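Local coordinates for protein EF0056 (Enterococcus faecalis, PDB 6ORI) that is an enterococcal surface protein of unknown function, with apparently immunoglobulin-like domains in its N-terminal region and probably linked to biofilm formation, at residues A[239-244]-A[341-346]; A[68-73]-A[114-119]; A[209-214]-A[390-395]. One frame throughout, in Å; residues are numbered along the deposited sequence.

The three contacts are spread over two beta-rich halves of a single chain. Contact 2 comes first and closes before the others open; it pairs strands 68-74 and 113-117 of the large antiparallel sheet in the first half. Contacts 1 and 3 belong to the second half, where the loop spanned by contact 3 encloses contact 1. Their centres lie about 17 Å apart; both reach the five-stranded sheet, where 211-221 and 239-248 are neighbours, while 390-395 leads into the four-stranded one. His244 and Thr392 join them directly. Contact 2, about 26 Å from contact 1 and about 23 Å from contact 3 (centre to centre), lies in a different sheet, consistent with serial immunoglobulin-like domains.

Contact 1: residues A[239-244]-A[341-346]; sequences AIILDH and VVRYVL
Ile241 lays its CG2 methyl across the aliphatic part of Arg343, 3.7 Å from CG, while its CD1 reaches Val345 CG1, Ile241 and Val345 lying side by side. Arg343 then bends at chi3 (-65°), which turns NE toward Asp243. The guanidinium grips the carboxylate side-on: Arg343 NE meets Asp243 OD1 at 2.7 Å in a nearly straight bond (172°), and NH2 meets OD2 at 2.9 Å. Both oxygens are met on the syn side, NH2 well out of the carboxylate plane, with the two group planes 31° apart. NH2 also bonds to the carbonyl of Val294, which helps fix the guanidinium.

These residues occupy one face of an antiparallel pair in the five-stranded sheet, consistent with an immunoglobulin-like domain, with strand 239-248 set between 211-221 and 340-348. Ile240, Leu242 and His244 form hydrogen-bonded pairs with Leu346, Tyr344 and Val342; Ile241 and Asp243 form the non-hydrogen-bonded ones. Leu242 N to Tyr344 O, at 2.8 Å, and its return bond from Tyr344 N to Leu242 O are close to straight.

The other face is largely apolar. Leu242 CG packs on Leu346 CD1 at 4.2 Å, and the CB atoms of Leu242 and Tyr344 touch at 4.1 Å. Phe377 of strand 375-382 touches both leucines. Further along, a water links His244 ND1 to Tyr344 OH, 2.7 Å from the hydroxyl, at the edge of the tyrosine ring. His244 NE2 bonds to the carbonyl of Thr392.

Contact 2: residues A[68-73]-A[114-119]; sequences WEIRLQ and WKVNYI
Ile70 pushes its CD1 against the start of the Tyr118 side chain, 3.8 Å from Tyr118 CA and about as far from ring atom CD2. CG1 of Ile70 touches the same CD2, so the isoleucine arm fits the angle between the tyrosine backbone and its ring. On the near side of this arm, Ile70 CB rests on Val116 CG1 at 4.0 Å; chi1 of 72° puts that methyl between the valine's backbone N and carbonyl carbon. Next along, Trp68 and Tyr118 meet CB to CB at 3.8 Å, and Ile119 CG1 comes to the edge of the indole at CD1. At the far end the Trp114 ring turns its own edge, at CE3, to the carbonyl oxygen of Leu72.

The opposite face is polar. Lys115 lies obliquely across Glu69, and its CD sits 3.5 Å from OE2. The ammonium stops short of a salt bridge: Lys115 NZ is 4.6 Å from Glu69 OE2, and a water joins the two atoms; a second water ties OE2 to Asn117 OD1. Glu69 OE1 takes both NE and NH2 of Arg71, each at 2.9 Å. Glu21 and Asp178 give this arginine further acidic partners.

Ladder bonds of the antiparallel pairs Ile70-Val116 and Leu72-Trp114 hold the backbones together, and Tyr118 N to Trp68 O (3.0 Å, 172°) extends the pairing. Strand 68-74 is flanked by 113-117 and 166-173, and 98-104 follows beyond 113-117. Phe100 of that strand packs on Trp114 and Val116, Val82 and Ile85 of strand 82-87 also reach Trp114, Phe31 and Phe126 meet the Tyr118 ring edge-to-face, and its OH bonds to His59 ND1.

Contact 3: residues A[209-214]-A[390-395]; sequences DQFKHG and QNTYGT
The carbonyl oxygen of Phe211 takes the side-chain amide of Asn391, ND2 standing 3.3 Å from O with the N-H tilted from the line (146°). A water bridges the same two groups, 2.7 Å from Asn391 ND2, so amide and water together hold this oxygen. CB of Asn391 is 3.2 Å from the same Phe211 O. Another water binds Phe211 N and Gln390 O.

Beside this polar seam, Thr392 CG2 lies against the Phe211 ring, 3.6 Å from CD2, the two side chains crossing at a slant.

Near Gly214 the backbones come close without bonding directly. One water joins Gly214 N to Tyr393 O. Another, its oxygen 3.0 Å from Gly214 O, links that atom to the backbone N of Thr395. Gly214 CA lies 4.2 Å from Thr392 O.

Lys212 and His213 both face Thr247, a classic beta bulge at the start of strand 211-221. That strand is an outermost strand of the five-stranded sheet, and 394-398 is an outermost strand of the four-stranded one; Phe211 and Thr392 both reach Leu246 on strand 239-248.

Contact 1: residues A[239-244]-A[341-346]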
loop_
_atom_site.group_PDB
_atom_site.type_symbol
_atom_site.label_atom_id
_atom_site.label_comp_id
_atom_site.label_asym_id
_atom_site.label_seq_id
_atom_site.Cartn_x
_atom_site.Cartn_y
_atom_site.Cartn_z
ATOM N N ALA A 239 12.867 13.526 2.422
ATOM C CA ALA A 239 12.670 12.634 1.300
ATOM C C ALA A 239 11.265 12.099 1.280
ATOM O O ALA A 239 10.617 11.980 2.324
ATOM C CB ALA A 239 13.640 11.496 1.384
ATOM N N ILE A 240 10.772 11.782 0.098
ATOM C CA ILE A 240 9.577 10.974 0.000
ATOM C C ILE A 240 10.007 9.524 -0.128
ATOM O O ILE A 240 10.808 9.181 -1.002
ATOM C CB ILE A 240 8.683 11.383 -1.170
ATOM C CG1 ILE A 240 8.197 12.823 -0.977
ATOM C CG2 ILE A 240 7.504 10.409 -1.298
ATOM C CD1 ILE A 240 7.576 13.430 -2.222
ATOM N N ILE A 241 9.501 8.696 0.778
ATOM C CA ILE A 241 9.816 7.276 0.828
ATOM C C ILE A 241 8.698 6.497 0.191
ATOM O O ILE A 241 7.533 6.691 0.519
ATOM C CB ILE A 241 9.944 6.763 2.281
ATOM C CG1 ILE A 241 10.776 7.710 3.153
ATOM C CG2 ILE A 241 10.526 5.356 2.318
ATOM C CD1 ILE A 241 12.143 7.988 2.638
ATOM N N LEU A 242 9.044 5.621 -0.736
ATOM C CA LEU A 242 8.110 4.698 -1.372
ATOM C C LEU A 242 8.411 3.325 -0.833
ATOM O O LEU A 242 9.528 2.810 -1.002
ATOM C CB LEU A 242 8.261 4.647 -2.885
ATOM C CG LEU A 242 8.285 5.954 -3.639
ATOM C CD1 LEU A 242 8.398 5.702 -5.155
ATOM C CD2 LEU A 242 7.039 6.733 -3.308
ATOM N N ASP A 243 7.434 2.719 -0.188
ATOM C CA ASP A 243 7.542 1.342 0.255
ATOM C C ASP A 243 6.679 0.484 -0.658
ATOM O O ASP A 243 5.440 0.557 -0.613
ATOM C CB ASP A 243 7.136 1.204 1.720
ATOM C CG ASP A 243 8.240 1.668 2.677
ATOM O OD1 ASP A 243 9.363 1.933 2.211
ATOM O OD2 ASP A 243 7.994 1.750 3.892
ATOM N N HIS A 244 7.346 -0.249 -1.537
ATOM C CA HIS A 244 6.690 -1.157 -2.457
ATOM C C HIS A 244 6.605 -2.503 -1.767
ATOM O O HIS A 244 7.616 -3.163 -1.538
ATOM C CB HIS A 244 7.503 -1.239 -3.752
ATOM C CG HIS A 244 6.934 -2.177 -4.772
ATOM N ND1 HIS A 244 7.723 -2.784 -5.735
ATOM C CD2 HIS A 244 5.663 -2.566 -5.026
ATOM C CE1 HIS A 244 6.960 -3.530 -6.508
ATOM N NE2 HIS A 244 5.707 -3.428 -6.088
ATOM N N VAL A 341 9.347 -6.047 1.129
ATOM C CA VAL A 341 9.295 -4.593 1.037
ATOM C C VAL A 341 10.549 -4.117 0.324
ATOM O O VAL A 341 11.660 -4.448 0.763
ATOM C CB VAL A 341 9.178 -3.921 2.419
ATOM C CG1 VAL A 341 9.224 -2.414 2.300
ATOM C CG2 VAL A 341 7.893 -4.329 3.101
ATOM N N VAL A 342 10.349 -3.379 -0.762
ATOM C CA VAL A 342 11.411 -2.708 -1.520
ATOM C C VAL A 342 11.213 -1.241 -1.236
ATOM O O VAL A 342 10.128 -0.720 -1.441
ATOM C CB VAL A 342 11.266 -2.998 -3.029
ATOM C CG1 VAL A 342 12.350 -2.285 -3.832
ATOM C CG2 VAL A 342 11.316 -4.514 -3.283
ATOM N N ARG A 343 12.252 -0.571 -0.760
ATOM C CA ARG A 343 12.130 0.821 -0.348
ATOM C C ARG A 343 12.925 1.734 -1.276
ATOM O O ARG A 343 14.118 1.485 -1.546
ATOM C CB ARG A 343 12.585 0.967 1.109
ATOM C CG ARG A 343 12.691 2.415 1.549
ATOM C CD ARG A 343 12.832 2.493 3.047
ATOM N NE ARG A 343 11.623 1.992 3.692
ATOM C CZ ARG A 343 11.552 1.460 4.908
ATOM N NH1 ARG A 343 12.630 1.334 5.653
ATOM N NH2 ARG A 343 10.384 1.018 5.366
ATOM N N TYR A 344 12.286 2.812 -1.728
ATOM C CA TYR A 344 12.931 3.847 -2.512
ATOM C C TYR A 344 12.901 5.153 -1.747
ATOM O O TYR A 344 11.851 5.564 -1.198
ATOM C CB TYR A 344 12.228 4.001 -3.862
ATOM C CG TYR A 344 12.182 2.724 -4.651
ATOM C CD1 TYR A 344 13.338 2.199 -5.213
ATOM C CD2 TYR A 344 10.991 2.053 -4.869
ATOM C CE1 TYR A 344 13.331 1.057 -5.918
ATOM C CE2 TYR A 344 10.969 0.874 -5.595
ATOM C CZ TYR A 344 12.138 0.398 -6.132
ATOM O OH TYR A 344 12.211 -0.748 -6.866
ATOM N N VAL A 345 14.050 5.804 -1.660
ATOM C CA VAL A 345 14.197 7.063 -0.947
ATOM C C VAL A 345 14.436 8.180 -1.969
ATOM O O VAL A 345 15.493 8.216 -2.607
ATOM C CB VAL A 345 15.361 6.982 0.039
ATOM C CG1 VAL A 345 15.507 8.281 0.783
ATOM C CG2 VAL A 345 15.193 5.818 1.011
ATOM N N LEU A 346 13.468 9.074 -2.117
ATOM C CA LEU A 346 13.522 10.159 -3.098
ATOM C C LEU A 346 13.934 11.406 -2.359
ATOM O O LEU A 346 13.112 12.044 -1.717
ATOM C CB LEU A 346 12.142 10.378 -3.743
ATOM C CG LEU A 346 11.402 9.142 -4.276
ATOM C CD1 LEU A 346 10.065 9.526 -4.863
ATOM C CD2 LEU A 346 12.224 8.451 -5.323
HETATM O O HOH W 1 9.948 -2.092 -7.411
#

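Contact 2: residues A[68-73]-A[114-119]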
loop_
_atom_site.group_PDB
_atom_site.type_symbol
_atom_site.label_atom_id
_atom_site.label_comp_id
_atom_site.label_asym_id
_atom_site.label_seq_id
_atom_site.Cartn_x
_atom_site.Cartn_y
_atom_site.Cartn_z
ATOM N N TRP A 68 -7.494 -7.785 18.609
ATOM C CA TRP A 68 -6.990 -7.308 17.332
ATOM C C TRP A 68 -8.154 -6.908 16.454
ATOM O O TRP A 68 -8.997 -7.732 16.104
ATOM C CB TRP A 68 -6.192 -8.421 16.687
ATOM C CG TRP A 68 -5.177 -9.027 17.602
ATOM C CD1 TRP A 68 -5.220 -10.274 18.124
ATOM C CD2 TRP A 68 -3.988 -8.410 18.120
ATOM N NE1 TRP A 68 -4.129 -10.487 18.940
ATOM C CE2 TRP A 68 -3.359 -9.357 18.948
ATOM C CE3 TRP A 68 -3.398 -7.156 17.970
ATOM C CZ2 TRP A 68 -2.179 -9.091 19.624
ATOM C CZ3 TRP A 68 -2.213 -6.899 18.626
ATOM C CH2 TRP A 68 -1.617 -7.863 19.446
ATOM N N GLU A 69 -8.185 -5.628 16.102
ATOM C CA GLU A 69 -9.300 -5.071 15.328
ATOM C C GLU A 69 -8.806 -4.393 14.063
ATOM O O GLU A 69 -7.958 -3.504 14.105
ATOM C CB GLU A 69 -10.068 -4.073 16.171
ATOM C CG GLU A 69 -11.280 -3.486 15.488
ATOM C CD GLU A 69 -12.086 -2.673 16.456
ATOM O OE1 GLU A 69 -11.764 -1.474 16.619
ATOM O OE2 GLU A 69 -12.984 -3.261 17.094
ATOM N N ILE A 70 -9.357 -4.811 12.937
ATOM C CA ILE A 70 -9.047 -4.208 11.659
ATOM C C ILE A 70 -9.930 -2.990 11.500
ATOM O O ILE A 70 -11.149 -3.062 11.761
ATOM C CB ILE A 70 -9.339 -5.193 10.513
ATOM C CG1 ILE A 70 -8.407 -6.416 10.584
ATOM C CG2 ILE A 70 -9.205 -4.499 9.135
ATOM C CD1 ILE A 70 -8.808 -7.536 9.647
ATOM N N ARG A 71 -9.329 -1.872 11.133
ATOM C CA ARG A 71 -10.058 -0.668 10.830
ATOM C C ARG A 71 -9.854 -0.290 9.385
ATOM O O ARG A 71 -8.754 -0.423 8.836
ATOM C CB ARG A 71 -9.678 0.465 11.772
ATOM C CG ARG A 71 -10.264 0.179 13.164
ATOM C CD ARG A 71 -10.175 1.308 14.121
ATOM N NE ARG A 71 -10.712 0.899 15.412
ATOM C CZ ARG A 71 -10.666 1.652 16.495
ATOM N NH1 ARG A 71 -10.091 2.844 16.468
ATOM N NH2 ARG A 71 -11.170 1.187 17.618
ATOM N N LEU A 72 -10.940 0.138 8.742
ATOM C CA LEU A 72 -10.936 0.535 7.339
ATOM C C LEU A 72 -11.492 1.954 7.284
ATOM O O LEU A 72 -12.656 2.196 7.630
ATOM C CB LEU A 72 -11.798 -0.398 6.516
ATOM C CG LEU A 72 -11.959 -0.020 5.053
ATOM C CD1 LEU A 72 -10.650 -0.115 4.284
ATOM C CD2 LEU A 72 -13.029 -0.900 4.424
ATOM N N GLN A 73 -10.641 2.902 6.901
ATOM C CA GLN A 73 -11.046 4.283 6.665
ATOM C C GLN A 73 -11.265 4.467 5.166
ATOM O O GLN A 73 -10.434 4.026 4.349
ATOM C CB GLN A 73 -10.008 5.298 7.167
ATOM C CG GLN A 73 -10.421 6.758 6.919
ATOM C CD GLN A 73 -9.528 7.779 7.621
ATOM O OE1 GLN A 73 -9.047 7.553 8.732
ATOM N NE2 GLN A 73 -9.330 8.926 6.982
ATOM N N TRP A 114 -14.628 2.105 9.675
ATOM C CA TRP A 114 -15.332 0.874 9.945
ATOM C C TRP A 114 -14.387 -0.120 10.628
ATOM O O TRP A 114 -13.169 -0.033 10.497
ATOM C CB TRP A 114 -15.832 0.266 8.637
ATOM C CG TRP A 114 -17.018 0.952 8.031
ATOM C CD1 TRP A 114 -18.301 0.508 8.068
ATOM C CD2 TRP A 114 -17.047 2.171 7.268
ATOM N NE1 TRP A 114 -19.125 1.360 7.373
ATOM C CE2 TRP A 114 -18.382 2.392 6.887
ATOM C CE3 TRP A 114 -16.075 3.088 6.855
ATOM C CZ2 TRP A 114 -18.776 3.492 6.140
ATOM C CZ3 TRP A 114 -16.486 4.188 6.103
ATOM C CH2 TRP A 114 -17.819 4.368 5.760
ATOM N N LYS A 115 -14.955 -1.104 11.313
ATOM C CA LYS A 115 -14.176 -2.065 12.105
ATOM C C LYS A 115 -14.691 -3.490 11.970
ATOM O O LYS A 115 -15.908 -3.727 11.853
ATOM C CB LYS A 115 -14.165 -1.681 13.591
ATOM C CG LYS A 115 -15.533 -1.652 14.237
ATOM C CD LYS A 115 -15.465 -1.237 15.712
ATOM C CE LYS A 115 -16.867 -1.199 16.268
ATOM N NZ LYS A 115 -16.898 -1.015 17.738
ATOM N N VAL A 116 -13.772 -4.449 11.970
ATOM C CA VAL A 116 -14.089 -5.883 12.040
ATOM C C VAL A 116 -12.956 -6.561 12.773
ATOM O O VAL A 116 -11.823 -6.112 12.689
ATOM C CB VAL A 116 -14.318 -6.469 10.623
ATOM C CG1 VAL A 116 -13.036 -6.590 9.812
ATOM C CG2 VAL A 116 -15.013 -7.809 10.704
ATOM N N ASN A 117 -13.230 -7.608 13.526
ATOM C CA ASN A 117 -12.162 -8.269 14.233
ATOM C C ASN A 117 -11.225 -8.966 13.260
ATOM O O ASN A 117 -11.634 -9.504 12.244
ATOM C CB ASN A 117 -12.725 -9.251 15.257
ATOM C CG ASN A 117 -13.341 -8.556 16.439
ATOM O OD1 ASN A 117 -13.179 -7.354 16.614
ATOM N ND2 ASN A 117 -13.995 -9.324 17.294
ATOM N N TYR A 118 -9.948 -8.971 13.590
ATOM C CA TYR A 118 -8.969 -9.688 12.788
ATOM C C TYR A 118 -9.144 -11.211 12.861
ATOM O O TYR A 118 -9.037 -11.889 11.846
ATOM C CB TYR A 118 -7.550 -9.278 13.246
ATOM C CG TYR A 118 -6.418 -9.901 12.448
ATOM C CD1 TYR A 118 -6.006 -11.198 12.688
ATOM C CD2 TYR A 118 -5.756 -9.185 11.454
ATOM C CE1 TYR A 118 -4.965 -11.774 11.954
ATOM C CE2 TYR A 118 -4.719 -9.753 10.725
ATOM C CZ TYR A 118 -4.334 -11.041 10.990
ATOM O OH TYR A 118 -3.305 -11.606 10.265
ATOM N N ILE A 119 -9.406 -11.733 14.063
ATOM C CA ILE A 119 -9.326 -13.164 14.310
ATOM C C ILE A 119 -10.655 -13.836 14.035
ATOM O O ILE A 119 -11.701 -13.440 14.590
ATOM C CB ILE A 119 -8.875 -13.447 15.755
ATOM C CG1 ILE A 119 -7.472 -12.877 16.000
ATOM C CG2 ILE A 119 -8.950 -14.932 16.070
ATOM C CD1 ILE A 119 -6.334 -13.689 15.382
HETATM O O HOH W 2 -9.685 -10.284 16.663
HETATM O O HOH W 3 -14.537 -5.091 15.828
HETATM O O HOH W 4 -14.492 -2.308 19.069
#

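Contact 3: residues A[209-214]-A[390-395]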
loop_
_atom_site.group_PDB
_atom_site.type_symbol
_atom_site.label_atom_id
_atom_site.label_comp_id
_atom_site.label_asym_id
_atom_site.label_seq_id
_atom_site.Cartn_x
_atom_site.Cartn_y
_atom_site.Cartn_z
ATOM N N ASP A 209 1.748 -16.998 -10.681
ATOM C CA ASP A 209 0.922 -17.387 -9.541
ATOM C C ASP A 209 1.672 -17.258 -8.221
ATOM O O ASP A 209 1.258 -17.867 -7.217
ATOM C CB ASP A 209 0.441 -18.832 -9.719
ATOM C CG ASP A 209 1.579 -19.829 -9.851
ATOM O OD1 ASP A 209 2.761 -19.415 -9.959
ATOM O OD2 ASP A 209 1.279 -21.052 -9.849
ATOM N N GLN A 210 2.739 -16.460 -8.181
ATOM C CA GLN A 210 3.557 -16.361 -6.979
ATOM C C GLN A 210 3.238 -15.169 -6.085
ATOM O O GLN A 210 3.509 -15.201 -4.873
ATOM C CB GLN A 210 5.040 -16.371 -7.351
ATOM C CG GLN A 210 5.474 -17.683 -7.965
ATOM C CD GLN A 210 5.212 -18.834 -7.044
ATOM O OE1 GLN A 210 5.683 -18.847 -5.906
ATOM N NE2 GLN A 210 4.401 -19.781 -7.497
ATOM N N PHE A 211 2.651 -14.128 -6.665
ATOM C CA PHE A 211 2.278 -12.940 -5.903
ATOM C C PHE A 211 0.787 -12.729 -5.929
ATOM O O PHE A 211 0.125 -12.999 -6.937
ATOM C CB PHE A 211 3.026 -11.726 -6.432
ATOM C CG PHE A 211 4.484 -11.819 -6.173
ATOM C CD1 PHE A 211 4.986 -11.509 -4.938
ATOM C CD2 PHE A 211 5.357 -12.260 -7.149
ATOM C CE1 PHE A 211 6.332 -11.615 -4.672
ATOM C CE2 PHE A 211 6.685 -12.381 -6.878
ATOM C CZ PHE A 211 7.177 -12.066 -5.633
ATOM N N LYS A 212 0.258 -12.265 -4.802
ATOM C CA LYS A 212 -1.145 -11.985 -4.641
ATOM C C LYS A 212 -1.489 -10.514 -4.815
ATOM O O LYS A 212 -2.555 -10.178 -5.307
ATOM C CB LYS A 212 -1.581 -12.484 -3.268
ATOM C CG LYS A 212 -3.090 -12.515 -3.105
ATOM C CD LYS A 212 -3.542 -12.822 -1.700
ATOM C CE LYS A 212 -3.168 -14.209 -1.265
ATOM N NZ LYS A 212 -3.766 -15.308 -2.077
ATOM N N HIS A 213 -0.585 -9.622 -4.417
ATOM C CA HIS A 213 -0.884 -8.206 -4.395
ATOM C C HIS A 213 0.398 -7.391 -4.295
ATOM O O HIS A 213 1.396 -7.838 -3.745
ATOM C CB HIS A 213 -1.789 -7.915 -3.186
ATOM C CG HIS A 213 -2.373 -6.538 -3.146
ATOM N ND1 HIS A 213 -3.324 -6.097 -4.040
ATOM C CD2 HIS A 213 -2.152 -5.512 -2.297
ATOM C CE1 HIS A 213 -3.661 -4.855 -3.739
ATOM N NE2 HIS A 213 -2.977 -4.484 -2.679
ATOM N N GLY A 214 0.354 -6.191 -4.859
ATOM C CA GLY A 214 1.391 -5.201 -4.718
ATOM C C GLY A 214 0.759 -3.899 -4.265
ATOM O O GLY A 214 -0.355 -3.558 -4.665
ATOM N N GLN A 390 3.051 -10.792 -12.557
ATOM C CA GLN A 390 1.657 -10.591 -12.201
ATOM C C GLN A 390 1.435 -10.340 -10.711
ATOM O O GLN A 390 2.032 -10.992 -9.858
ATOM C CB GLN A 390 0.846 -11.796 -12.663
ATOM C CG GLN A 390 -0.656 -11.613 -12.587
ATOM C CD GLN A 390 -1.438 -12.590 -13.458
ATOM O OE1 GLN A 390 -2.131 -12.179 -14.396
ATOM N NE2 GLN A 390 -1.319 -13.864 -13.178
ATOM N N ASN A 391 0.616 -9.328 -10.432
ATOM C CA ASN A 391 0.204 -8.950 -9.084
ATOM C C ASN A 391 1.339 -8.300 -8.293
ATOM O O ASN A 391 1.293 -8.285 -7.071
ATOM C CB ASN A 391 -0.448 -10.116 -8.323
ATOM C CG ASN A 391 -1.841 -10.405 -8.816
ATOM O OD1 ASN A 391 -2.569 -9.499 -9.175
ATOM N ND2 ASN A 391 -2.206 -11.669 -8.848
ATOM N N THR A 392 2.361 -7.761 -8.964
ATOM C CA THR A 392 3.421 -7.016 -8.276
ATOM C C THR A 392 3.325 -5.523 -8.488
ATOM O O THR A 392 4.109 -4.791 -7.914
ATOM C CB THR A 392 4.837 -7.476 -8.659
ATOM O OG1 THR A 392 5.182 -7.095 -10.007
ATOM C CG2 THR A 392 5.008 -8.968 -8.445
ATOM N N TYR A 393 2.377 -5.068 -9.296
ATOM C CA TYR A 393 2.219 -3.642 -9.525
ATOM C C TYR A 393 1.462 -3.006 -8.366
ATOM O O TYR A 393 0.375 -3.478 -7.977
ATOM C CB TYR A 393 1.497 -3.364 -10.855
ATOM C CG TYR A 393 1.145 -1.923 -11.081
ATOM C CD1 TYR A 393 2.021 -1.068 -11.727
ATOM C CD2 TYR A 393 -0.066 -1.413 -10.620
ATOM C CE1 TYR A 393 1.667 0.287 -11.943
ATOM C CE2 TYR A 393 -0.411 -0.098 -10.821
ATOM C CZ TYR A 393 0.460 0.740 -11.462
ATOM O OH TYR A 393 0.086 2.068 -11.646
ATOM N N GLY A 394 2.020 -1.938 -7.824
ATOM C CA GLY A 394 1.328 -1.128 -6.851
ATOM C C GLY A 394 1.372 0.326 -7.266
ATOM O O GLY A 394 2.298 0.778 -7.949
ATOM N N THR A 395 0.360 1.064 -6.852
ATOM C CA THR A 395 0.350 2.498 -7.067
ATOM C C THR A 395 -0.086 3.167 -5.799
ATOM O O THR A 395 -0.914 2.636 -5.057
ATOM C CB THR A 395 -0.538 2.912 -8.255
ATOM O OG1 THR A 395 -0.447 4.321 -8.466
ATOM C CG2 THR A 395 -1.998 2.534 -8.032
HETATM O O HOH W 5 2.833 -13.616 -9.534
HETATM O O HOH W 6 -0.550 -13.745 -9.326
HETATM O O HOH W 7 -3.756 -7.816 -6.550
HETATM O O HOH W 8 -1.700 -0.967 -5.540
HETATM O O HOH W 9 -1.563 -5.837 -7.021
#